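Local structure of putative phosphinothricin acetyltransferase YwnH (1VHS) at residues A[14-19]-A[42-47]; A[31-36]-A[148-153]; A[50-55]-A[81-86]; A[105-110]-A[116-121]; A[128-133]-A[158-163]. The protein probably transfers an acetyl group from acetyl-CoA to the amino group of phosphinothricin, inactivating this herbicide and antibiotic component. One frame throughout, in Å; residues are numbered along the deposited sequence. Where two conformers were deposited one is given.

The five contacts are spread around one mixed sheet of GNAT type. Contacts 3, 4 and 5 follow its strands 82-89, 117-123 and 153-163: the centres of contacts 3 and 4 lie about 8 Å apart and those of 4 and 5 about 11 Å, with backbone pairing of neighbouring strands between them. Contact 1 packs helices 13-24 and 42-46 together and touches contact 3 through Phe45 and Leu54. Contact 2, about 19 Å from contact 1 between centres, meets it through Val17 and Val36. The predicted acetyl-CoA site lies nearest contact 5, which includes Pro128 and brings the Phe133 side chain to about 4 Å from that of Ile87.

Contact 1: residues A[14-19]-A[42-47]; sequences EAVVAI and MEWFSG
Val16 fills the angle between the rings of Trp44 and Phe45 and is the residue of 14-19 that meets 42-47; Leu13, also of helix 13-24, touches Phe45 and Met42 as well. The closer half is with the tryptophan: CG1 of Val16 comes up to the six-membered part of the indole at its edge and in its plane, 3.9 Å from CZ3 of Trp44. Two torsions set this up. CG1 is anti to the backbone N of Val16 (chi1 170°), and Trp44 also carries its CG opposite its own backbone N (chi1 167°), which swings the indole out to the valine. The phenylalanine half is looser, with CG2 of Val16 4.5 Å from CE1 of Phe45 and the ring turned obliquely to it. In this GNAT fold the two helices lie in the connection from strand 4-7 to strand 54-58, and they rest on the latter strand, Val16 against Val56 and Phe45 against Leu54. The indole is fixed from several directions. NE1 of Trp44 is hydrogen-bonded to OE2 of Glu71, His48 meets the ring edge-to-face, and Arg41 makes a cation-pi contact with it. Its side chain lies about 7 Å from that of Tyr88, a predicted acetyl-CoA contact. Solvent takes over on the outer surfaces of both helices, where Glu14 and Ala18 are exposed on one and Glu43 and Ser46 on the other. There, the hydroxyl OG of Ser46 turns back on its own helix and gives a weak hydrogen bond, 3.4 Å long, to the carbonyl O of Met42.

Contact 2: residues A[31-36]-A[148-153]; sequences ADTEPV and AEMDGK
Ala31, Asp32 and Thr33, in the loop after helix 13-24, lie against Met150 at the end of the beta hairpin formed by strands 139-150 and 153-163. At Ala148 the edge strand is still paired by its backbone with Tyr155, and the CA atoms of Ala148 and Ala31 are 7.2 Å apart. Glu149 directs its CB away from the loop. Met150, a selenomethionine, carries most of the contact. Its CB and CG each lie 3.6 Å from CG2 of Thr33, the two side chains passing alongside one another and pointing opposite ways. With chi2 extended (-174°), the selenium is carried outward and sits 4.3 Å from both the carbonyl carbon of Ala31 and the carbonyl O of Asp32. The carboxylate of Asp32 faces elsewhere, bonded through OD2 to the hydroxyl of Tyr20. Next comes Asp151, whose OD1 forms a salt bridge with NE of Arg27, a residue that also touches both Thr33 and Met150. Asp151 and Gly152 take the positive phi values of a type I' turn. Lys153 then starts the return strand, its N donating to O of Met150 at 3.0 Å and its O accepting from N of Met150 at 2.9 Å.

Contact 3: residues A[50-55]-A[81-86]; sequences ESRPLY and KTAEVS
Arg52 lays the end of its aliphatic chain and the start of its guanidinium over the methyl of Ala83, with NE 3.7 Å and CD 4.0 Å from CB of Ala83. The methyl approaches the guanidinium obliquely. At its rim, close to the guanidinium plane, NH1 of Arg52 lies 4.4 Å from CA of Lys81. The arginine side chain is folded, with CG beside the backbone N and a second bend at chi2 (-68°), and this fold carries the charged group back toward the carbonyl of the preceding residue. NH2 of Arg52 donates to the carbonyl O of Ser51 at 2.6 Å. That oxygen lies in the guanidinium plane, yet seen from the carbonyl the donor stands well above the carbonyl plane. The same NH2 also binds O of Leu113, a weak bond runs from NH1 to O of Asn80, and Ile115 touches the arginine side chain. In the sheet of this GNAT fold, strand 64-72 runs between strands 54-58 and 82-89 and is antiparallel to both. Arg52, in the approach to strand 54-58, therefore reaches toward a strand that is not its immediate neighbour, and it does so near the start of strand 82-89. Later residues of that strand, Ile87 to Ile89, are predicted to bind acetyl-CoA, but the side chain of Ala83 is about 12 Å from that of Ile87. One water links the two segments, lying in the guanidinium plane at its edge. It accepts from NE of Arg52 at 2.8 Å and donates to O of Thr82 at 2.7 Å.

Contact 4: residues A[105-110]-A[116-121]; sequences EALRIA and RSLMAF
Leu118 makes the apolar contact through a single methyl, CD2, which lies 4.1 Å from CB of Ala110 and 4.2 Å from CD2 of Leu107. Leu107 and Ala110, three residues apart, lie about one turn from each other along the helical segment, and the methyl of Leu118 meets both; the two leucines meet at a slant. Leu118 has its CG anti to the backbone N (chi1 -168°), and CB points from the strand to the helix. With strand 82-89, helix 98-109 and strand 117-123 form a beta-alpha-beta crossover, in which the two strands are parallel neighbours and the helix packs on them. This is the core of the GNAT fold, and Lys96 to Ser100, where the helix begins, are predicted to bind acetyl-CoA. Backbone bonding fixes the strand on both sides, Leu118 pairing with Arg162 and Ser117 with Lys81 and Ala83. A salt bridge lies within the helix segment. NE and NH1 of Arg108 both donate to OE1 of Glu105, at 2.8 Å from NE and 3.1 Å from NH1. The oxygen lies in the guanidinium plane, and NE meets it on the syn side. CG1 of Ile109 lies over one face, 3.8 Å above the plane of the Arg108 guanidinium and toward its rim.

Contact 5: residues A[128-133]-A[158-163]; sequences PSLKLF and KILGRE
Leu130 and Leu160, which bury equal areas, join helix 127-135 to strand 153-163. The two side chains stand roughly perpendicular to each other, and CD2 of Leu130 is 3.8 Å from CD1 and 4.0 Å from CD2 of Leu160. Both leucines point their CB atoms at the other segment, and their branched ends meet between helix and strand. Leu160 is shared by a second residue of the helix: its CD2 comes within 3.6 Å of CB of Phe133, the shortest approach of the contact, and lies obliquely to the phenyl ring. That ring is in turn packed edge-to-face with Phe138 and rests on Ala120 and Ile122 of strand 117-123. Lys158 meets the same branched end of Leu130, mainly at CD1. Its chain is extended beyond CG and runs across the leucine, with CD of Lys158 4.1 Å from CD1 of Leu130. The charged end goes further, NZ forming a salt bridge with OE1 of Glu140, so the methylenes serve as apolar packing while the ammonium has its own acid partner. Over these segments helix and strand axes run almost parallel, 15° apart and 10.2 Å at their closest. Pro128, which starts this segment of the helix, is predicted to bind acetyl-CoA, as are Asn126 and Lys127, and the Phe133 side chain lies about 4 Å from that of the similarly predicted Ile87. A helix that follows strand 117-123 and packs on the sheet beside the cofactor site is a hallmark of the GNAT fold.

Contact 1: residues A[14-19]-A[42-47]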
# COMPACT_ATOMS: atom_id res chain seq x y z
N GLU A 14 9.07 13.55 0.89
CA GLU A 14 8.59 14.40 -0.20
C GLU A 14 8.13 13.59 -1.42
O GLU A 14 7.03 13.81 -1.94
CB GLU A 14 9.70 15.39 -0.59
CG GLU A 14 9.58 15.97 -2.00
CD GLU A 14 10.15 15.05 -3.06
OE1 GLU A 14 11.37 14.77 -3.01
OE2 GLU A 14 9.39 14.61 -3.94
N ALA A 15 8.96 12.65 -1.86
CA ALA A 15 8.64 11.82 -3.01
C ALA A 15 7.49 10.85 -2.70
O ALA A 15 6.67 10.56 -3.57
CB ALA A 15 9.87 11.04 -3.44
N VAL A 16 7.45 10.35 -1.47
CA VAL A 16 6.41 9.41 -1.05
C VAL A 16 5.05 10.09 -1.10
O VAL A 16 4.08 9.52 -1.60
CB VAL A 16 6.69 8.88 0.38
CG1 VAL A 16 5.49 8.10 0.91
CG2 VAL A 16 7.92 7.97 0.36
N VAL A 17 4.98 11.32 -0.59
CA VAL A 17 3.73 12.08 -0.60
C VAL A 17 3.35 12.46 -2.03
O VAL A 17 2.18 12.43 -2.40
CB VAL A 17 3.85 13.35 0.26
CG1 VAL A 17 2.61 14.23 0.07
CG2 VAL A 17 4.00 12.97 1.72
N ALA A 18 4.35 12.83 -2.82
CA ALA A 18 4.11 13.20 -4.21
C ALA A 18 3.47 12.04 -4.97
O ALA A 18 2.51 12.23 -5.72
CB ALA A 18 5.42 13.61 -4.88
N ILE A 19 4.00 10.83 -4.76
CA ILE A 19 3.47 9.65 -5.42
C ILE A 19 2.03 9.43 -4.95
O ILE A 19 1.13 9.14 -5.74
CB ILE A 19 4.31 8.40 -5.10
CG1 ILE A 19 5.66 8.49 -5.83
CG2 ILE A 19 3.55 7.11 -5.49
CD1 ILE A 19 6.62 7.38 -5.52
N MSE A 42 3.78 13.37 8.30
CA MSE A 42 5.00 13.15 9.06
C MSE A 42 4.81 12.10 10.16
O MSE A 42 5.71 11.30 10.41
CB MSE A 42 5.48 14.46 9.69
CG MSE A 42 6.77 14.34 10.49
SE MSE A 42 8.23 13.59 9.46
CE MSE A 42 9.42 13.14 10.91
N GLU A 43 3.65 12.12 10.80
CA GLU A 43 3.35 11.16 11.86
C GLU A 43 3.33 9.74 11.31
O GLU A 43 4.01 8.85 11.81
CB GLU A 43 2.00 11.48 12.51
CG GLU A 43 2.00 12.75 13.34
CD GLU A 43 2.93 12.66 14.55
OE1 GLU A 43 3.03 13.66 15.29
OE2 GLU A 43 3.55 11.60 14.75
N TRP A 44 2.52 9.54 10.27
CA TRP A 44 2.39 8.25 9.62
C TRP A 44 3.76 7.74 9.19
O TRP A 44 4.11 6.58 9.41
CB TRP A 44 1.49 8.38 8.40
CG TRP A 44 1.52 7.21 7.47
CD1 TRP A 44 0.89 6.02 7.63
CD2 TRP A 44 2.25 7.13 6.24
NE1 TRP A 44 1.17 5.19 6.57
CE2 TRP A 44 2.01 5.84 5.70
CE3 TRP A 44 3.08 8.01 5.54
CZ2 TRP A 44 2.57 5.42 4.50
CZ3 TRP A 44 3.65 7.59 4.34
CH2 TRP A 44 3.39 6.30 3.83
N PHE A 45 4.54 8.63 8.58
CA PHE A 45 5.87 8.29 8.10
C PHE A 45 6.77 7.77 9.22
O PHE A 45 7.30 6.66 9.13
CB PHE A 45 6.52 9.51 7.45
CG PHE A 45 7.76 9.20 6.68
CD1 PHE A 45 7.69 8.51 5.47
CD2 PHE A 45 9.01 9.59 7.16
CE1 PHE A 45 8.85 8.22 4.75
CE2 PHE A 45 10.17 9.30 6.44
CZ PHE A 45 10.09 8.61 5.24
N SER A 46 6.92 8.57 10.27
CA SER A 46 7.76 8.19 11.40
C SER A 46 7.15 7.04 12.20
O SER A 46 7.81 6.45 13.05
CB SER A 46 7.99 9.39 12.32
OG SER A 46 8.70 10.41 11.64
N GLY A 47 5.89 6.74 11.92
CA GLY A 47 5.21 5.67 12.64
C GLY A 47 5.68 4.27 12.26
O GLY A 47 5.34 3.30 12.94

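Contact 2: residues A[31-36]-A[148-153]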
# COMPACT_ATOMS: atom_id res chain seq x y z
N ALA A 31 -8.10 7.43 -0.16
CA ALA A 31 -9.30 7.95 0.48
C ALA A 31 -9.30 9.48 0.56
O ALA A 31 -10.10 10.07 1.30
CB ALA A 31 -9.44 7.37 1.87
N ASP A 32 -8.40 10.11 -0.18
CA ASP A 32 -8.32 11.57 -0.20
C ASP A 32 -8.77 12.10 -1.55
O ASP A 32 -8.47 11.50 -2.59
CB ASP A 32 -6.88 12.04 0.08
CG ASP A 32 -6.53 12.02 1.55
OD1 ASP A 32 -7.12 12.83 2.31
OD2 ASP A 32 -5.67 11.22 1.95
N THR A 33 -9.50 13.21 -1.55
CA THR A 33 -9.97 13.82 -2.78
C THR A 33 -9.12 15.05 -3.08
O THR A 33 -9.11 15.56 -4.19
CB THR A 33 -11.45 14.26 -2.67
OG1 THR A 33 -11.57 15.31 -1.70
CG2 THR A 33 -12.32 13.09 -2.25
N GLU A 34 -8.39 15.50 -2.06
CA GLU A 34 -7.52 16.66 -2.19
C GLU A 34 -6.09 16.27 -1.81
O GLU A 34 -5.88 15.47 -0.90
CB GLU A 34 -8.00 17.79 -1.27
CG GLU A 34 -9.39 18.31 -1.61
CD GLU A 34 -9.44 19.02 -2.95
OE1 GLU A 34 -10.54 19.44 -3.36
OE2 GLU A 34 -8.38 19.17 -3.59
N PRO A 35 -5.09 16.84 -2.50
CA PRO A 35 -3.70 16.51 -2.18
C PRO A 35 -3.31 16.86 -0.75
O PRO A 35 -3.79 17.85 -0.19
CB PRO A 35 -2.91 17.30 -3.22
CG PRO A 35 -3.79 18.49 -3.49
CD PRO A 35 -5.16 17.85 -3.56
N VAL A 36 -2.45 16.05 -0.15
CA VAL A 36 -2.00 16.27 1.21
C VAL A 36 -0.57 16.83 1.22
O VAL A 36 0.11 16.81 0.20
CB VAL A 36 -2.01 14.96 2.02
CG1 VAL A 36 -3.42 14.37 2.03
CG2 VAL A 36 -1.02 13.96 1.43
N ALA A 148 -17.03 4.81 1.80
CA ALA A 148 -16.16 5.87 1.34
C ALA A 148 -16.97 6.81 0.45
O ALA A 148 -17.63 6.36 -0.48
CB ALA A 148 -14.99 5.29 0.55
N GLU A 149 -16.94 8.10 0.75
CA GLU A 149 -17.67 9.07 -0.06
C GLU A 149 -16.72 10.09 -0.65
O GLU A 149 -15.98 10.74 0.09
CB GLU A 149 -18.72 9.80 0.78
CG GLU A 149 -19.54 10.78 -0.04
CD GLU A 149 -20.51 11.59 0.80
OE1 GLU A 149 -21.34 10.98 1.51
OE2 GLU A 149 -20.43 12.84 0.76
N MSE A 150 -16.76 10.24 -1.97
CA MSE A 150 -15.91 11.21 -2.66
C MSE A 150 -16.67 11.78 -3.86
O MSE A 150 -17.28 11.04 -4.63
CB MSE A 150 -14.63 10.54 -3.15
CG MSE A 150 -13.83 9.87 -2.05
SE MSE A 150 -12.13 9.21 -2.70
CE MSE A 150 -12.73 7.54 -3.46
N ASP A 151 -16.63 13.10 -4.01
CA ASP A 151 -17.31 13.76 -5.12
C ASP A 151 -18.81 13.49 -5.07
O ASP A 151 -19.47 13.44 -6.10
CB ASP A 151 -16.75 13.25 -6.45
CG ASP A 151 -15.28 13.55 -6.62
OD1 ASP A 151 -14.66 12.95 -7.53
OD2 ASP A 151 -14.74 14.38 -5.86
N GLY A 152 -19.34 13.30 -3.86
CA GLY A 152 -20.76 13.05 -3.72
C GLY A 152 -21.19 11.66 -4.15
O GLY A 152 -22.38 11.39 -4.29
N LYS A 153 -20.21 10.77 -4.37
CA LYS A 153 -20.48 9.39 -4.78
C LYS A 153 -19.96 8.43 -3.71
O LYS A 153 -18.95 8.69 -3.06
CB LYS A 153 -19.78 9.09 -6.10
CG LYS A 153 -20.48 9.63 -7.33
CD LYS A 153 -21.78 8.88 -7.59
CE LYS A 153 -22.50 9.43 -8.81
NZ LYS A 153 -21.65 9.40 -10.04

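Contact 3: residues A[50-55]-A[81-86]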
# COMPACT_ATOMS: atom_id res chain seq x y z
N GLU A 50 11.01 -1.16 12.61
CA GLU A 50 11.89 -2.15 12.02
C GLU A 50 11.11 -3.38 11.56
O GLU A 50 11.50 -4.04 10.59
CB GLU A 50 12.96 -2.56 13.04
CG GLU A 50 14.00 -3.51 12.48
CD GLU A 50 15.16 -3.72 13.44
OE1 GLU A 50 15.77 -2.71 13.84
OE2 GLU A 50 15.46 -4.88 13.77
N SER A 51 10.02 -3.69 12.24
CA SER A 51 9.19 -4.85 11.89
C SER A 51 8.04 -4.49 10.95
O SER A 51 7.49 -5.36 10.28
CB SER A 51 8.63 -5.51 13.16
OG SER A 51 7.69 -4.67 13.81
N ARG A 52 7.67 -3.21 10.91
CA ARG A 52 6.59 -2.73 10.04
C ARG A 52 7.15 -1.51 9.31
O ARG A 52 6.81 -0.36 9.62
CB ARG A 52 5.38 -2.36 10.89
CG ARG A 52 4.82 -3.56 11.68
CD ARG A 52 4.22 -4.60 10.75
NE ARG A 52 3.72 -5.77 11.46
CZ ARG A 52 4.46 -6.83 11.80
NH1 ARG A 52 3.90 -7.84 12.45
NH2 ARG A 52 5.75 -6.88 11.48
N PRO A 53 8.00 -1.76 8.32
CA PRO A 53 8.62 -0.68 7.55
C PRO A 53 7.96 -0.14 6.30
O PRO A 53 6.96 -0.66 5.80
CB PRO A 53 10.00 -1.24 7.26
CG PRO A 53 9.70 -2.69 7.00
CD PRO A 53 8.60 -3.06 7.98
N LEU A 54 8.57 0.93 5.82
CA LEU A 54 8.16 1.60 4.60
C LEU A 54 9.36 1.43 3.68
O LEU A 54 10.48 1.81 4.03
CB LEU A 54 7.91 3.09 4.85
CG LEU A 54 7.59 3.90 3.59
CD1 LEU A 54 6.31 3.37 2.97
CD2 LEU A 54 7.45 5.38 3.95
N TYR A 55 9.13 0.84 2.51
CA TYR A 55 10.19 0.65 1.53
C TYR A 55 9.90 1.51 0.32
O TYR A 55 8.74 1.70 -0.04
CB TYR A 55 10.27 -0.80 1.06
CG TYR A 55 10.63 -1.80 2.12
CD1 TYR A 55 9.65 -2.39 2.92
CD2 TYR A 55 11.96 -2.17 2.34
CE1 TYR A 55 9.98 -3.31 3.90
CE2 TYR A 55 12.30 -3.09 3.32
CZ TYR A 55 11.30 -3.66 4.10
OH TYR A 55 11.63 -4.56 5.09
N LYS A 81 0.77 -10.41 14.77
CA LYS A 81 1.17 -11.12 13.56
C LYS A 81 0.30 -10.79 12.36
O LYS A 81 0.39 -11.44 11.32
CB LYS A 81 1.15 -12.63 13.81
CG LYS A 81 2.37 -13.13 14.58
CD LYS A 81 2.24 -14.59 14.96
CE LYS A 81 1.34 -14.76 16.16
NZ LYS A 81 1.89 -14.04 17.35
N THR A 82 -0.53 -9.77 12.50
CA THR A 82 -1.42 -9.36 11.43
C THR A 82 -1.06 -7.94 11.00
O THR A 82 -0.96 -7.04 11.83
CB THR A 82 -2.90 -9.44 11.88
OG1 THR A 82 -3.22 -10.80 12.20
CG2 THR A 82 -3.83 -8.95 10.78
N ALA A 83 -0.86 -7.75 9.71
CA ALA A 83 -0.51 -6.44 9.20
C ALA A 83 -1.19 -6.11 7.89
O ALA A 83 -1.74 -6.97 7.21
CB ALA A 83 1.02 -6.34 9.02
N GLU A 84 -1.15 -4.83 7.54
CA GLU A 84 -1.72 -4.36 6.30
C GLU A 84 -0.57 -4.00 5.38
O GLU A 84 0.48 -3.56 5.83
CB GLU A 84 -2.58 -3.12 6.55
CG GLU A 84 -3.83 -3.38 7.38
CD GLU A 84 -4.28 -2.16 8.16
OE1 GLU A 84 -4.30 -1.05 7.59
OE2 GLU A 84 -4.63 -2.32 9.35
N VAL A 85 -0.76 -4.24 4.09
CA VAL A 85 0.26 -3.86 3.12
C VAL A 85 -0.39 -2.87 2.16
O VAL A 85 -1.50 -3.10 1.67
CB VAL A 85 0.81 -5.07 2.32
CG1 VAL A 85 -0.30 -5.78 1.55
CG2 VAL A 85 1.90 -4.59 1.36
N SER A 86 0.28 -1.74 1.94
CA SER A 86 -0.21 -0.70 1.05
C SER A 86 0.86 -0.44 -0.01
O SER A 86 2.04 -0.30 0.31
CB SER A 86 -0.48 0.59 1.84
OG SER A 86 0.70 1.09 2.44
O HOH W 1 1.26 -5.90 12.82

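Contact 4: residues A[105-110]-A[116-121]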
# COMPACT_ATOMS: atom_id res chain seq x y z
N GLU A 105 7.65 -8.66 -4.11
CA GLU A 105 8.67 -8.29 -3.12
C GLU A 105 8.05 -8.14 -1.73
O GLU A 105 8.64 -8.56 -0.74
CB GLU A 105 9.34 -6.97 -3.52
CG GLU A 105 10.26 -7.11 -4.73
CD GLU A 105 11.07 -8.40 -4.70
OE1 GLU A 105 11.86 -8.59 -3.75
OE2 GLU A 105 10.90 -9.24 -5.61
N ALA A 106 6.86 -7.55 -1.66
CA ALA A 106 6.20 -7.39 -0.37
C ALA A 106 5.99 -8.77 0.26
O ALA A 106 6.23 -8.96 1.45
CB ALA A 106 4.84 -6.69 -0.56
N LEU A 107 5.58 -9.73 -0.56
CA LEU A 107 5.33 -11.09 -0.09
C LEU A 107 6.59 -11.85 0.30
O LEU A 107 6.55 -12.73 1.16
CB LEU A 107 4.54 -11.88 -1.15
CG LEU A 107 3.07 -11.46 -1.31
CD1 LEU A 107 2.47 -12.10 -2.55
CD2 LEU A 107 2.30 -11.86 -0.06
N ARG A 108 7.72 -11.52 -0.32
CA ARG A 108 8.98 -12.16 0.03
C ARG A 108 9.41 -11.63 1.39
O ARG A 108 9.88 -12.37 2.25
CB ARG A 108 10.05 -11.82 -1.02
CG ARG A 108 11.46 -12.27 -0.62
CD ARG A 108 12.50 -11.88 -1.68
NE ARG A 108 12.70 -10.44 -1.80
CZ ARG A 108 13.34 -9.68 -0.91
NH1 ARG A 108 13.47 -8.38 -1.11
NH2 ARG A 108 13.87 -10.23 0.18
N ILE A 109 9.22 -10.33 1.57
CA ILE A 109 9.60 -9.65 2.80
C ILE A 109 8.73 -9.96 4.02
O ILE A 109 9.24 -10.22 5.10
CB ILE A 109 9.61 -8.13 2.57
CG1 ILE A 109 10.79 -7.76 1.66
CG2 ILE A 109 9.67 -7.38 3.90
CD1 ILE A 109 10.85 -6.28 1.29
N ALA A 110 7.41 -9.95 3.83
CA ALA A 110 6.46 -10.17 4.93
C ALA A 110 6.78 -11.26 5.95
O ALA A 110 6.75 -11.02 7.15
CB ALA A 110 5.06 -10.38 4.35
N ARG A 116 2.01 -13.05 9.86
CA ARG A 116 1.31 -14.30 9.54
C ARG A 116 0.11 -14.04 8.63
O ARG A 116 -0.16 -14.81 7.71
CB ARG A 116 0.84 -14.99 10.82
CG ARG A 116 -0.04 -16.21 10.56
CD ARG A 116 -0.22 -17.04 11.82
NE ARG A 116 -0.78 -16.26 12.93
CZ ARG A 116 -0.92 -16.73 14.16
NH1 ARG A 116 -1.44 -15.96 15.11
NH2 ARG A 116 -0.55 -17.97 14.45
N SER A 117 -0.61 -12.96 8.89
CA SER A 117 -1.78 -12.60 8.08
C SER A 117 -1.57 -11.22 7.51
O SER A 117 -1.34 -10.26 8.25
CB SER A 117 -3.06 -12.62 8.94
OG SER A 117 -3.24 -13.89 9.55
N LEU A 118 -1.64 -11.11 6.19
CA LEU A 118 -1.44 -9.84 5.53
C LEU A 118 -2.73 -9.43 4.83
O LEU A 118 -3.31 -10.21 4.10
CB LEU A 118 -0.29 -9.97 4.52
CG LEU A 118 0.28 -8.71 3.89
CD1 LEU A 118 0.80 -7.79 4.99
CD2 LEU A 118 1.41 -9.08 2.92
N MSE A 119 -3.18 -8.20 5.06
CA MSE A 119 -4.40 -7.70 4.45
C MSE A 119 -4.15 -6.47 3.58
O MSE A 119 -3.21 -5.70 3.81
CB MSE A 119 -5.43 -7.33 5.53
CG MSE A 119 -6.06 -8.53 6.22
SE MSE A 119 -7.35 -7.97 7.57
CE MSE A 119 -6.11 -7.50 8.89
N ALA A 120 -5.01 -6.29 2.58
CA ALA A 120 -4.92 -5.16 1.66
C ALA A 120 -6.30 -4.53 1.53
O ALA A 120 -7.29 -5.24 1.39
CB ALA A 120 -4.43 -5.63 0.28
N PHE A 121 -6.35 -3.20 1.60
CA PHE A 121 -7.61 -2.47 1.49
C PHE A 121 -7.67 -1.86 0.10
O PHE A 121 -6.92 -0.95 -0.23
CB PHE A 121 -7.67 -1.36 2.56
CG PHE A 121 -7.79 -1.88 3.96
CD1 PHE A 121 -6.85 -2.78 4.47
CD2 PHE A 121 -8.84 -1.48 4.78
CE1 PHE A 121 -6.97 -3.28 5.77
CE2 PHE A 121 -8.97 -1.97 6.08
CZ PHE A 121 -8.03 -2.87 6.58

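Contact 5: residues A[128-133]-A[158-163]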
# COMPACT_ATOMS: atom_id res chain seq x y z
N PRO A 128 -8.26 -4.09 -11.56
CA PRO A 128 -6.86 -4.46 -11.81
C PRO A 128 -6.12 -4.88 -10.54
O PRO A 128 -5.46 -5.91 -10.51
CB PRO A 128 -6.28 -3.20 -12.43
CG PRO A 128 -7.45 -2.66 -13.21
CD PRO A 128 -8.58 -2.81 -12.22
N SER A 129 -6.23 -4.06 -9.49
CA SER A 129 -5.57 -4.38 -8.23
C SER A 129 -6.16 -5.62 -7.59
O SER A 129 -5.44 -6.43 -7.02
CB SER A 129 -5.65 -3.20 -7.26
OG SER A 129 -4.87 -2.10 -7.72
N LEU A 130 -7.48 -5.76 -7.68
CA LEU A 130 -8.15 -6.91 -7.09
C LEU A 130 -7.68 -8.19 -7.76
O LEU A 130 -7.42 -9.19 -7.09
CB LEU A 130 -9.68 -6.78 -7.22
CG LEU A 130 -10.31 -5.63 -6.43
CD1 LEU A 130 -11.79 -5.51 -6.77
CD2 LEU A 130 -10.13 -5.87 -4.94
N LYS A 131 -7.56 -8.17 -9.08
CA LYS A 131 -7.13 -9.36 -9.80
C LYS A 131 -5.68 -9.70 -9.49
O LYS A 131 -5.33 -10.87 -9.32
CB LYS A 131 -7.32 -9.18 -11.31
N LEU A 132 -4.83 -8.67 -9.42
CA LEU A 132 -3.43 -8.86 -9.10
C LEU A 132 -3.28 -9.59 -7.77
O LEU A 132 -2.60 -10.61 -7.69
CB LEU A 132 -2.71 -7.50 -9.01
CG LEU A 132 -1.25 -7.57 -8.57
CD1 LEU A 132 -0.46 -8.42 -9.55
CD2 LEU A 132 -0.66 -6.17 -8.48
N PHE A 133 -3.91 -9.07 -6.71
CA PHE A 133 -3.80 -9.72 -5.41
C PHE A 133 -4.37 -11.14 -5.39
O PHE A 133 -3.80 -12.03 -4.76
CB PHE A 133 -4.49 -8.86 -4.33
CG PHE A 133 -3.62 -7.74 -3.81
CD1 PHE A 133 -3.38 -6.61 -4.58
CD2 PHE A 133 -3.01 -7.84 -2.57
CE1 PHE A 133 -2.56 -5.58 -4.11
CE2 PHE A 133 -2.18 -6.83 -2.09
CZ PHE A 133 -1.95 -5.70 -2.86
N LYS A 158 -13.09 -3.09 -0.33
CA LYS A 158 -12.94 -4.53 -0.20
C LYS A 158 -11.68 -4.81 0.60
O LYS A 158 -10.68 -4.09 0.49
CB LYS A 158 -12.82 -5.21 -1.57
CG LYS A 158 -14.16 -5.49 -2.22
CD LYS A 158 -14.00 -6.39 -3.44
CE LYS A 158 -15.36 -6.77 -4.00
NZ LYS A 158 -15.26 -7.87 -5.00
N ILE A 159 -11.73 -5.84 1.44
CA ILE A 159 -10.58 -6.22 2.23
C ILE A 159 -10.15 -7.59 1.73
O ILE A 159 -10.95 -8.53 1.73
CB ILE A 159 -10.90 -6.35 3.73
CG1 ILE A 159 -11.52 -5.05 4.25
CG2 ILE A 159 -9.62 -6.67 4.52
CD1 ILE A 159 -10.77 -3.81 3.84
N LEU A 160 -8.91 -7.70 1.27
CA LEU A 160 -8.39 -8.97 0.79
C LEU A 160 -7.35 -9.43 1.78
O LEU A 160 -6.59 -8.62 2.34
CB LEU A 160 -7.75 -8.80 -0.60
CG LEU A 160 -8.68 -8.91 -1.81
CD1 LEU A 160 -9.82 -7.93 -1.71
CD2 LEU A 160 -7.86 -8.65 -3.07
N GLY A 161 -7.30 -10.73 2.03
CA GLY A 161 -6.34 -11.21 2.99
C GLY A 161 -5.66 -12.48 2.56
O GLY A 161 -6.14 -13.21 1.71
N ARG A 162 -4.50 -12.73 3.16
CA ARG A 162 -3.76 -13.95 2.87
C ARG A 162 -2.97 -14.36 4.09
O ARG A 162 -2.30 -13.54 4.71
CB ARG A 162 -2.79 -13.75 1.71
CG ARG A 162 -1.87 -14.96 1.59
CD ARG A 162 -0.98 -14.92 0.40
NE ARG A 162 0.04 -15.96 0.52
CZ ARG A 162 1.14 -16.01 -0.22
NH1 ARG A 162 2.03 -16.98 -0.04
NH2 ARG A 162 1.34 -15.08 -1.15
N GLU A 163 -3.06 -15.64 4.44
CA GLU A 163 -2.29 -16.15 5.56
C GLU A 163 -1.01 -16.70 4.96
O GLU A 163 -1.04 -17.59 4.11
CB GLU A 163 -3.05 -17.25 6.30
CG GLU A 163 -2.37 -17.63 7.61
CD GLU A 163 -3.25 -18.46 8.50
OE1 GLU A 163 -4.43 -18.09 8.69
OE2 GLU A 163 -2.76 -19.48 9.03